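Local coordinates for single-strand DNA-binding protein (Agrobacterium tumefaciens, PDB 3BTP) that binds single-stranded DNA regardless of its sequence and mediates the nuclear uptake of the transferred T-DNA during genetic transformation by Agrobacterium, at residues 286-291 against 303-308; 319-322 against 327-330; 482-487 against 492-497; 499-502 against 507-510. All coordinates share one frame; numbering follows the deposited sequence.

Interaction 1 of 4, residues 286-291 against 303-308; sequences KRFEEF and TEIKLK
F288 pushes the far end of its ring into the angle between I305 and L307, two residues apart on one strand. This is helix-on-sheet packing: the first turn of helix 288-299 lies over strand 304-308, an inner strand of a four-stranded antiparallel sheet. The ring stands with CG anti to the backbone N (chi1 173°), which sends it off the helix and toward the strand, so that the phenyl and the aliphatic branches meet from opposite directions. F288 CZ touches I305 CD1 at 3.9 Å, while F288 CE1 reaches L307 CD2 at 3.8 Å; both methyls approach at a slant. One turn on, F291 takes the same kind of torsion and brings CE2 to 4.2 Å from I305 CG2, which sits near the plane of the ring at its edge. I305 CD1 thus meets the F288 ring alone, whereas I305 CG2 lies between the two rings, also 4.1 Å from F288 CE1. F332 packs on the two phenylalanines as well, meeting F288 edge-to-face, and L320 of helix 317-323 extends the apolar layer beyond L307. K306 points away from the helix. Although buried, K306 NZ is well supplied: it forms a salt bridge with E304 OE1 at 2.6 Å, approaching from above the carboxylate plane, another with D316, and a hydrogen bond to the G157 carbonyl. On the F288 ring, E289 OE2 lies in plane at the edge, 3.8 Å from CD2.

Interaction 2 of 4, residues 319-322 against 327-330; sequences YLES and SADI
E321 and A328 make the polar link: A328 N donates to E321 OE2 at 3.0 Å, with an angle of 151° at the hydrogen, and meets the oxygen nearly along its C-O direction. E321 OE2 also lies 3.1 Å from A328 CB, a tight fit that the small methyl of alanine permits. E321 gets there by folding its chain at chi2 (-65°), which swings the carboxylate across to the second backbone. Beside it, the L320 carbonyl O rests 3.4 Å from S327 CB, and L320 CB lies 4.4 Å from A328 CB. These contacts fasten a helix-loop-helix unit, in which helices 317-323 and 327-335 follow one another across a three-residue link. The carboxylate faces the start of the second helix, where backbone N-H groups lack acceptors from a preceding turn; its other oxygen, OE1, binds G326 N. A negative charge there would probably also be favoured by the helix dipole. Further out, S327 OG turns back to the E324 carbonyl, and D329 forms salt bridges with R340 and R287. On the first helix, L320 and Y319 also pack on apolar side chains of another protein's chain.

Interaction 3 of 4, residues 482-487 against 492-497; sequences IADRNE and TGTYTN
With CG beside its backbone N (chi1 -55°), D484 carries its carboxylate across to T494 and T496, whose hydroxyls are brought to it by different torsions: T494 OG1 sits between the backbone N and the carbonyl carbon (chi1 69°), T496 OG1 beside the backbone N. The setting is a beta-hairpin of the closed eight-stranded antiparallel barrel, strands 480-485 and 494-497. Both threonines donate to D484 OD2 at 2.6 Å, T494 OG1 on the anti lone pair and T496 OG1 from the syn side, somewhat out of plane. Threonine suits these sites, since its branched carbon favours strand geometry while its hydroxyl serves the buried carboxylate. T492 OG1 in turn donates to T494 OG1, and R405 adds a hydrogen bond to T496 OG1. The other oxygen, D484 OD1, is bonded by Y501 OH. In the backbone, I482 and T496 exchange two bonds, and D484 N reaches T494 O at 3.0 Å. Just before strand 494-497 the chain turns a corner at G493 (phi 96°), where a beta carbon would press against T492 O, so glycine fits; a water donates to both D484 O and T494 O. On the A483 side of the sheet, Y495 CE1 touches A483 CB at 3.7 Å.

Interaction 4 of 4, residues 499-502 against 507-510; sequences VEYE and KLPS
The Y501 ring has the K507 carbonyl O at its edge, in plane, and L508 and P509 slanting against it. It hangs from helix 498-503 and is met by the loop leading into helix 510-515, so the contact joins the two ends of a helix-loop-helix segment that follows strand 494-497 of the barrel. K507 O lies 3.5 Å from Y501 CE2, where the partly positive ring hydrogens suit a carbonyl oxygen. L508 supplies an off-centre CH-pi contact: its CD1 is 4.1 Å from the Y501 ring centroid, 29° from the normal. L508 CD1 comes nearest at Y501 CD2, 3.7 Å away. K507 points the other way and is exposed, as fits a charged chain at the surface. I482 of strand 480-485 packs on Y501, L508 and P509, and the hydroxyl of Y501 finds its polar partner in D484 of that strand. Proline suits the extended lead-in just before helix 510-515: it has no N-H to give, and its ring holds phi near the -61° found here. The side chains of P509 and Y501 cross at about a right angle, with P509 CD 4.0 Å from Y501 CE2.

Overall arrangement
The four contacts form two pairs, in chain order. Interactions 1 and 2 have centres 9 Å apart and touch: D329 OD1 probably accepts a hydrogen bond from F288 N, and the A328 methyl packs on the F288 ring. They belong to the part of the chain built round the four-stranded sheet containing 304-308. Interactions 3 and 4, centres 10 Å apart, belong to the barrel and the helices that follow strand 494-497, and share I482 packing against Y501 and P509. Between the pairs, centres are 31 to 40 Å apart and nearest atoms about 19 to 21 Å, so the two pairs do not touch and belong to different parts of this DNA-binding protein, one built on the four-stranded sheet and one on the barrel.

Interaction 1 of 4, residues 286-291 against 303-308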
loop_
_atom_site.group_PDB
_atom_site.type_symbol
_atom_site.label_atom_id
_atom_site.label_comp_id
_atom_site.label_asym_id
_atom_site.label_seq_id
_atom_site.Cartn_x
_atom_site.Cartn_y
_atom_site.Cartn_z
ATOM N N LYS A 286 21.363 -9.233 -8.110
ATOM C CA LYS A 286 21.469 -7.774 -8.161
ATOM C C LYS A 286 20.199 -7.079 -7.603
ATOM O O LYS A 286 19.072 -7.610 -7.721
ATOM C CB LYS A 286 21.752 -7.310 -9.580
ATOM C CG LYS A 286 23.189 -7.585 -10.081
ATOM C CD LYS A 286 23.457 -6.919 -11.470
ATOM C CE LYS A 286 24.852 -7.327 -12.094
ATOM N NZ LYS A 286 26.055 -6.746 -11.301
ATOM N N ARG A 287 20.375 -5.888 -7.031
ATOM C CA ARG A 287 19.329 -5.254 -6.224
ATOM C C ARG A 287 18.393 -4.485 -7.133
ATOM O O ARG A 287 18.831 -3.985 -8.183
ATOM C CB ARG A 287 19.905 -4.311 -5.176
ATOM C CG ARG A 287 20.709 -5.004 -4.078
ATOM C CD ARG A 287 19.865 -5.254 -2.862
ATOM N NE ARG A 287 20.518 -6.093 -1.844
ATOM C CZ ARG A 287 19.994 -6.365 -0.643
ATOM N NH1 ARG A 287 18.799 -5.848 -0.268
ATOM N NH2 ARG A 287 20.660 -7.172 0.184
ATOM N N PHE A 288 17.126 -4.362 -6.722
ATOM C CA PHE A 288 16.180 -3.588 -7.495
ATOM C C PHE A 288 16.736 -2.190 -7.848
ATOM O O PHE A 288 16.610 -1.766 -8.999
ATOM C CB PHE A 288 14.826 -3.438 -6.815
ATOM C CG PHE A 288 13.914 -2.482 -7.549
ATOM C CD1 PHE A 288 13.348 -2.839 -8.762
ATOM C CD2 PHE A 288 13.654 -1.212 -7.037
ATOM C CE1 PHE A 288 12.532 -1.936 -9.464
ATOM C CE2 PHE A 288 12.834 -0.302 -7.720
ATOM C CZ PHE A 288 12.262 -0.665 -8.928
ATOM N N GLU A 289 17.334 -1.516 -6.863
ATOM C CA GLU A 289 17.914 -0.156 -7.053
ATOM C C GLU A 289 18.933 -0.031 -8.198
ATOM O O GLU A 289 19.034 0.997 -8.848
ATOM C CB GLU A 289 18.541 0.363 -5.732
ATOM C CG GLU A 289 17.488 0.605 -4.632
ATOM C CD GLU A 289 16.723 -0.689 -4.116
ATOM O OE1 GLU A 289 17.327 -1.806 -4.014
ATOM O OE2 GLU A 289 15.497 -0.535 -3.763
ATOM N N GLU A 290 19.672 -1.092 -8.441
ATOM C CA GLU A 290 20.536 -1.154 -9.629
ATOM C C GLU A 290 19.736 -1.234 -10.948
ATOM O O GLU A 290 20.090 -0.613 -11.951
ATOM C CB GLU A 290 21.478 -2.364 -9.493
ATOM C CG GLU A 290 22.643 -2.333 -10.442
ATOM C CD GLU A 290 23.692 -3.376 -10.043
ATOM O OE1 GLU A 290 23.735 -3.730 -8.823
ATOM O OE2 GLU A 290 24.428 -3.833 -10.945
ATOM N N PHE A 291 18.690 -2.058 -10.952
ATOM C CA PHE A 291 17.868 -2.164 -12.161
ATOM C C PHE A 291 17.282 -0.798 -12.430
ATOM O O PHE A 291 17.318 -0.299 -13.524
ATOM C CB PHE A 291 16.809 -3.257 -11.977
ATOM C CG PHE A 291 15.754 -3.290 -13.053
ATOM C CD1 PHE A 291 16.021 -3.885 -14.307
ATOM C CD2 PHE A 291 14.494 -2.707 -12.821
ATOM C CE1 PHE A 291 15.041 -3.921 -15.312
ATOM C CE2 PHE A 291 13.508 -2.756 -13.784
ATOM C CZ PHE A 291 13.771 -3.360 -15.063
ATOM N N THR A 303 11.038 8.239 -15.621
ATOM C CA THR A 303 10.491 6.923 -15.943
ATOM C C THR A 303 9.814 6.252 -14.739
ATOM O O THR A 303 10.305 6.315 -13.655
ATOM C CB THR A 303 11.602 5.995 -16.521
ATOM O OG1 THR A 303 12.166 6.651 -17.653
ATOM C CG2 THR A 303 11.018 4.674 -17.063
ATOM N N GLU A 304 8.669 5.623 -14.954
ATOM C CA GLU A 304 7.976 4.887 -13.874
ATOM C C GLU A 304 8.205 3.387 -14.006
ATOM O O GLU A 304 8.212 2.871 -15.077
ATOM C CB GLU A 304 6.496 5.197 -13.929
ATOM C CG GLU A 304 6.190 6.498 -13.240
ATOM C CD GLU A 304 4.727 6.970 -13.414
ATOM O OE1 GLU A 304 3.796 6.166 -13.784
ATOM O OE2 GLU A 304 4.529 8.178 -13.138
ATOM N N ILE A 305 8.374 2.696 -12.905
ATOM C CA ILE A 305 8.492 1.251 -12.947
ATOM C C ILE A 305 7.418 0.669 -12.080
ATOM O O ILE A 305 7.339 1.018 -10.927
ATOM C CB ILE A 305 9.894 0.726 -12.386
ATOM C CG1 ILE A 305 11.092 1.378 -13.130
ATOM C CG2 ILE A 305 9.958 -0.820 -12.494
ATOM C CD1 ILE A 305 12.393 1.194 -12.407
ATOM N N LYS A 306 6.626 -0.247 -12.644
ATOM C CA LYS A 306 5.619 -1.041 -11.956
ATOM C C LYS A 306 6.036 -2.483 -11.859
ATOM O O LYS A 306 6.526 -3.101 -12.818
ATOM C CB LYS A 306 4.279 -1.053 -12.715
ATOM C CG LYS A 306 4.002 0.252 -13.353
ATOM C CD LYS A 306 3.954 1.455 -12.354
ATOM C CE LYS A 306 3.742 2.765 -13.188
ATOM N NZ LYS A 306 3.479 3.990 -12.352
ATOM N N LEU A 307 5.737 -3.010 -10.687
ATOM C CA LEU A 307 6.052 -4.388 -10.326
ATOM C C LEU A 307 4.706 -5.079 -9.997
ATOM O O LEU A 307 3.916 -4.610 -9.166
ATOM C CB LEU A 307 7.003 -4.333 -9.156
ATOM C CG LEU A 307 8.519 -4.209 -9.317
ATOM C CD1 LEU A 307 9.060 -4.056 -10.691
ATOM C CD2 LEU A 307 9.036 -3.153 -8.437
ATOM N N LYS A 308 4.454 -6.160 -10.702
ATOM C CA LYS A 308 3.224 -6.909 -10.590
ATOM C C LYS A 308 3.007 -7.666 -9.289
ATOM O O LYS A 308 3.910 -8.319 -8.758
ATOM C CB LYS A 308 3.156 -7.923 -11.702
ATOM C CG LYS A 308 1.771 -8.368 -11.809
ATOM C CD LYS A 308 1.496 -9.155 -13.047
ATOM C CE LYS A 308 1.146 -10.556 -12.643
ATOM N NZ LYS A 308 -0.012 -10.902 -13.572
#

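Interaction 2 of 4, residues 319-322 against 327-330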
loop_
_atom_site.group_PDB
_atom_site.type_symbol
_atom_site.label_atom_id
_atom_site.label_comp_id
_atom_site.label_asym_id
_atom_site.label_seq_id
_atom_site.Cartn_x
_atom_site.Cartn_y
_atom_site.Cartn_z
ATOM N N TYR A 319 5.642 3.797 -4.704
ATOM C CA TYR A 319 4.559 3.437 -3.773
ATOM C C TYR A 319 4.956 2.250 -2.811
ATOM O O TYR A 319 4.759 2.288 -1.580
ATOM C CB TYR A 319 3.253 3.089 -4.489
ATOM C CG TYR A 319 2.186 2.876 -3.454
ATOM C CD1 TYR A 319 1.749 3.929 -2.666
ATOM C CD2 TYR A 319 1.685 1.605 -3.190
ATOM C CE1 TYR A 319 0.784 3.753 -1.690
ATOM C CE2 TYR A 319 0.710 1.395 -2.220
ATOM C CZ TYR A 319 0.288 2.471 -1.450
ATOM O OH TYR A 319 -0.684 2.298 -0.484
ATOM N N LEU A 320 5.488 1.192 -3.389
ATOM C CA LEU A 320 5.938 0.020 -2.598
ATOM C C LEU A 320 7.001 0.399 -1.538
ATOM O O LEU A 320 6.888 0.010 -0.392
ATOM C CB LEU A 320 6.498 -1.054 -3.558
ATOM C CG LEU A 320 5.503 -1.811 -4.460
ATOM C CD1 LEU A 320 6.241 -2.801 -5.412
ATOM C CD2 LEU A 320 4.449 -2.518 -3.643
ATOM N N GLU A 321 8.007 1.181 -1.923
ATOM C CA GLU A 321 9.021 1.650 -0.984
ATOM C C GLU A 321 8.460 2.538 0.091
ATOM O O GLU A 321 8.886 2.417 1.256
ATOM C CB GLU A 321 10.128 2.472 -1.698
ATOM C CG GLU A 321 10.990 1.631 -2.575
ATOM C CD GLU A 321 11.777 0.644 -1.748
ATOM O OE1 GLU A 321 12.532 1.076 -0.837
ATOM O OE2 GLU A 321 11.610 -0.562 -1.987
ATOM N N SER A 322 7.550 3.467 -0.259
ATOM C CA SER A 322 6.848 4.259 0.809
ATOM C C SER A 322 6.039 3.373 1.769
ATOM O O SER A 322 5.775 3.765 2.901
ATOM C CB SER A 322 5.894 5.331 0.205
ATOM O OG SER A 322 4.656 4.759 -0.253
ATOM N N SER A 327 10.692 -3.215 -0.007
ATOM C CA SER A 327 9.544 -3.964 -0.650
ATOM C C SER A 327 9.652 -4.125 -2.156
ATOM O O SER A 327 9.201 -5.122 -2.711
ATOM C CB SER A 327 8.238 -3.134 -0.506
ATOM O OG SER A 327 7.775 -3.182 0.766
ATOM N N ALA A 328 10.111 -3.060 -2.821
ATOM C CA ALA A 328 10.259 -3.067 -4.269
ATOM C C ALA A 328 11.270 -4.155 -4.621
ATOM O O ALA A 328 11.072 -4.955 -5.562
ATOM C CB ALA A 328 10.709 -1.625 -4.805
ATOM N N ASP A 329 12.347 -4.187 -3.835
ATOM C CA ASP A 329 13.462 -5.154 -4.017
ATOM C C ASP A 329 13.018 -6.565 -3.690
ATOM O O ASP A 329 13.341 -7.495 -4.403
ATOM C CB ASP A 329 14.746 -4.730 -3.238
ATOM C CG ASP A 329 15.918 -5.762 -3.412
ATOM O OD1 ASP A 329 16.252 -6.137 -4.581
ATOM O OD2 ASP A 329 16.480 -6.217 -2.392
ATOM N N ILE A 330 12.266 -6.727 -2.610
ATOM C CA ILE A 330 11.674 -8.042 -2.272
ATOM C C ILE A 330 10.800 -8.573 -3.387
ATOM O O ILE A 330 10.922 -9.732 -3.782
ATOM C CB ILE A 330 10.800 -7.953 -1.034
ATOM C CG1 ILE A 330 11.671 -7.508 0.154
ATOM C CG2 ILE A 330 10.079 -9.336 -0.804
ATOM C CD1 ILE A 330 10.906 -7.515 1.487
#

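Interaction 3 of 4, residues 482-487 against 492-497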
loop_
_atom_site.group_PDB
_atom_site.type_symbol
_atom_site.label_atom_id
_atom_site.label_comp_id
_atom_site.label_asym_id
_atom_site.label_seq_id
_atom_site.Cartn_x
_atom_site.Cartn_y
_atom_site.Cartn_z
ATOM N N ILE A 482 6.260 0.013 23.769
ATOM C CA ILE A 482 5.683 0.027 25.088
ATOM C C ILE A 482 5.618 1.469 25.548
ATOM O O ILE A 482 6.608 2.225 25.398
ATOM C CB ILE A 482 6.517 -0.843 26.064
ATOM C CG1 ILE A 482 6.878 -2.212 25.425
ATOM C CG2 ILE A 482 5.746 -1.032 27.434
ATOM C CD1 ILE A 482 5.634 -3.146 25.244
ATOM N N ALA A 483 4.457 1.869 26.066
ATOM C CA ALA A 483 4.331 3.206 26.673
ATOM C C ALA A 483 5.108 3.232 27.959
ATOM O O ALA A 483 4.709 2.584 28.917
ATOM C CB ALA A 483 2.845 3.603 26.949
ATOM N N ASP A 484 6.183 4.006 27.973
ATOM C CA ASP A 484 7.064 4.082 29.107
ATOM C C ASP A 484 6.465 4.796 30.319
ATOM O O ASP A 484 5.521 5.584 30.211
ATOM C CB ASP A 484 8.402 4.763 28.700
ATOM C CG ASP A 484 9.067 4.076 27.511
ATOM O OD1 ASP A 484 9.068 2.821 27.433
ATOM O OD2 ASP A 484 9.556 4.787 26.629
ATOM N N ARG A 485 7.076 4.517 31.467
ATOM C CA ARG A 485 6.693 5.048 32.733
ATOM C C ARG A 485 7.988 5.432 33.426
ATOM O O ARG A 485 8.994 4.747 33.262
ATOM C CB ARG A 485 5.894 4.002 33.540
ATOM C CG ARG A 485 4.495 4.041 33.224
ATOM C CD ARG A 485 3.748 3.145 34.037
ATOM N NE ARG A 485 2.434 2.854 33.483
ATOM C CZ ARG A 485 1.287 3.513 33.721
ATOM N NH1 ARG A 485 1.213 4.571 34.504
ATOM N NH2 ARG A 485 0.186 3.097 33.134
ATOM N N ASN A 486 7.980 6.517 34.195
ATOM C CA ASN A 486 9.205 6.881 34.951
ATOM C C ASN A 486 9.443 6.036 36.244
ATOM O O ASN A 486 8.750 5.024 36.503
ATOM C CB ASN A 486 9.242 8.389 35.210
ATOM C CG ASN A 486 8.130 8.851 36.125
ATOM O OD1 ASN A 486 7.476 8.045 36.777
ATOM N ND2 ASN A 486 7.903 10.163 36.167
ATOM N N GLU A 487 10.406 6.427 37.050
ATOM C CA GLU A 487 10.587 5.753 38.345
ATOM C C GLU A 487 9.345 5.835 39.316
ATOM O O GLU A 487 9.051 4.835 40.057
ATOM C CB GLU A 487 11.864 6.249 38.985
ATOM C CG GLU A 487 12.515 5.303 39.976
ATOM C CD GLU A 487 13.378 6.081 40.998
ATOM O OE1 GLU A 487 13.991 7.142 40.616
ATOM O OE2 GLU A 487 13.414 5.645 42.188
ATOM N N THR A 492 5.544 8.755 30.718
ATOM C CA THR A 492 6.404 9.823 30.233
ATOM C C THR A 492 5.879 10.334 28.852
ATOM O O THR A 492 6.240 11.396 28.358
ATOM C CB THR A 492 7.931 9.354 30.158
ATOM O OG1 THR A 492 8.141 8.360 29.161
ATOM C CG2 THR A 492 8.439 8.731 31.507
ATOM N N GLY A 493 5.030 9.556 28.203
ATOM C CA GLY A 493 4.660 9.945 26.855
ATOM C C GLY A 493 5.496 9.236 25.802
ATOM O O GLY A 493 5.086 9.196 24.638
ATOM N N THR A 494 6.663 8.672 26.179
ATOM C CA THR A 494 7.434 8.003 25.143
ATOM C C THR A 494 6.969 6.560 24.947
ATOM O O THR A 494 6.259 6.003 25.779
ATOM C CB THR A 494 8.972 8.148 25.374
ATOM O OG1 THR A 494 9.358 7.405 26.524
ATOM C CG2 THR A 494 9.392 9.643 25.552
ATOM N N TYR A 495 7.360 5.984 23.818
ATOM C CA TYR A 495 7.213 4.605 23.556
ATOM C C TYR A 495 8.602 4.064 23.230
ATOM O O TYR A 495 9.298 4.627 22.391
ATOM C CB TYR A 495 6.373 4.347 22.281
ATOM C CG TYR A 495 4.900 4.522 22.494
ATOM C CD1 TYR A 495 4.142 3.498 23.037
ATOM C CD2 TYR A 495 4.280 5.769 22.188
ATOM C CE1 TYR A 495 2.761 3.656 23.252
ATOM C CE2 TYR A 495 2.935 5.945 22.389
ATOM C CZ TYR A 495 2.196 4.905 22.963
ATOM O OH TYR A 495 0.854 5.088 23.159
ATOM N N THR A 496 8.909 2.878 23.744
ATOM C CA THR A 496 10.223 2.308 23.582
ATOM C C THR A 496 10.010 0.856 23.161
ATOM O O THR A 496 9.085 0.225 23.644
ATOM C CB THR A 496 11.092 2.446 24.869
ATOM O OG1 THR A 496 11.358 3.818 25.092
ATOM C CG2 THR A 496 12.490 1.797 24.707
ATOM N N ASN A 497 10.841 0.375 22.232
ATOM C CA ASN A 497 10.797 -1.026 21.660
ATOM C C ASN A 497 10.907 -2.061 22.805
ATOM O O ASN A 497 11.686 -1.846 23.735
ATOM C CB ASN A 497 12.055 -1.057 20.779
ATOM C CG ASN A 497 12.288 -2.317 19.956
ATOM O OD1 ASN A 497 11.630 -3.381 20.055
ATOM N ND2 ASN A 497 13.328 -2.200 19.111
HETATM O O HOH W 1 4.707 7.088 27.921
#

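Interaction 4 of 4, residues 499-502 against 507-510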
loop_
_atom_site.group_PDB
_atom_site.type_symbol
_atom_site.label_atom_id
_atom_site.label_comp_id
_atom_site.label_asym_id
_atom_site.label_seq_id
_atom_site.Cartn_x
_atom_site.Cartn_y
_atom_site.Cartn_z
ATOM N N VAL A 499 12.554 -4.789 22.772
ATOM C CA VAL A 499 13.948 -5.278 22.748
ATOM C C VAL A 499 14.860 -4.504 23.669
ATOM O O VAL A 499 15.808 -5.070 24.291
ATOM C CB VAL A 499 14.567 -5.282 21.293
ATOM C CG1 VAL A 499 16.036 -5.650 21.319
ATOM C CG2 VAL A 499 13.818 -6.296 20.374
ATOM N N GLU A 500 14.587 -3.208 23.780
ATOM C CA GLU A 500 15.269 -2.432 24.776
ATOM C C GLU A 500 14.861 -2.828 26.192
ATOM O O GLU A 500 15.668 -2.725 27.095
ATOM C CB GLU A 500 15.071 -0.921 24.549
ATOM C CG GLU A 500 15.919 -0.386 23.454
ATOM C CD GLU A 500 17.394 -0.434 23.861
ATOM O OE1 GLU A 500 17.781 0.415 24.725
ATOM O OE2 GLU A 500 18.134 -1.338 23.356
ATOM N N TYR A 501 13.605 -3.249 26.399
ATOM C CA TYR A 501 13.182 -3.657 27.753
ATOM C C TYR A 501 13.982 -4.913 28.217
ATOM O O TYR A 501 14.438 -4.982 29.353
ATOM C CB TYR A 501 11.674 -3.901 27.852
ATOM C CG TYR A 501 10.870 -2.657 28.168
ATOM C CD1 TYR A 501 10.646 -1.686 27.201
ATOM C CD2 TYR A 501 10.367 -2.444 29.451
ATOM C CE1 TYR A 501 9.918 -0.553 27.481
ATOM C CE2 TYR A 501 9.628 -1.263 29.790
ATOM C CZ TYR A 501 9.402 -0.339 28.781
ATOM O OH TYR A 501 8.649 0.766 29.061
ATOM N N GLU A 502 14.142 -5.843 27.307
ATOM C CA GLU A 502 14.932 -7.043 27.491
ATOM C C GLU A 502 16.421 -6.781 27.685
ATOM O O GLU A 502 17.033 -7.353 28.539
ATOM C CB GLU A 502 14.734 -7.913 26.259
ATOM C CG GLU A 502 14.325 -9.284 26.554
ATOM C CD GLU A 502 14.036 -10.061 25.244
ATOM O OE1 GLU A 502 13.005 -9.706 24.569
ATOM O OE2 GLU A 502 14.844 -10.978 24.898
ATOM N N LYS A 507 11.497 -4.500 33.546
ATOM C CA LYS A 507 10.146 -5.047 33.574
ATOM C C LYS A 507 9.129 -4.117 32.796
ATOM O O LYS A 507 9.168 -2.870 32.918
ATOM C CB LYS A 507 9.755 -5.152 35.051
ATOM C CG LYS A 507 8.665 -6.174 35.395
ATOM C CD LYS A 507 7.608 -5.585 36.443
ATOM C CE LYS A 507 6.842 -4.314 35.895
ATOM N NZ LYS A 507 5.442 -4.109 36.443
ATOM N N LEU A 508 8.247 -4.730 32.001
ATOM C CA LEU A 508 7.131 -4.058 31.366
ATOM C C LEU A 508 6.166 -3.527 32.400
ATOM O O LEU A 508 5.944 -4.215 33.389
ATOM C CB LEU A 508 6.370 -5.060 30.521
ATOM C CG LEU A 508 6.447 -5.199 29.001
ATOM C CD1 LEU A 508 7.769 -4.879 28.387
ATOM C CD2 LEU A 508 6.113 -6.590 28.762
ATOM N N PRO A 509 5.558 -2.318 32.167
ATOM C CA PRO A 509 4.454 -1.913 33.026
ATOM C C PRO A 509 3.327 -2.951 32.886
ATOM O O PRO A 509 3.221 -3.624 31.845
ATOM C CB PRO A 509 4.010 -0.551 32.464
ATOM C CG PRO A 509 5.135 -0.098 31.508
ATOM C CD PRO A 509 5.839 -1.332 31.087
ATOM N N SER A 510 2.520 -3.089 33.932
ATOM C CA SER A 510 1.483 -4.123 34.002
ATOM C C SER A 510 0.365 -3.968 32.941
ATOM O O SER A 510 -0.073 -4.967 32.342
ATOM C CB SER A 510 0.957 -4.294 35.445
ATOM O OG SER A 510 0.709 -3.042 36.079
#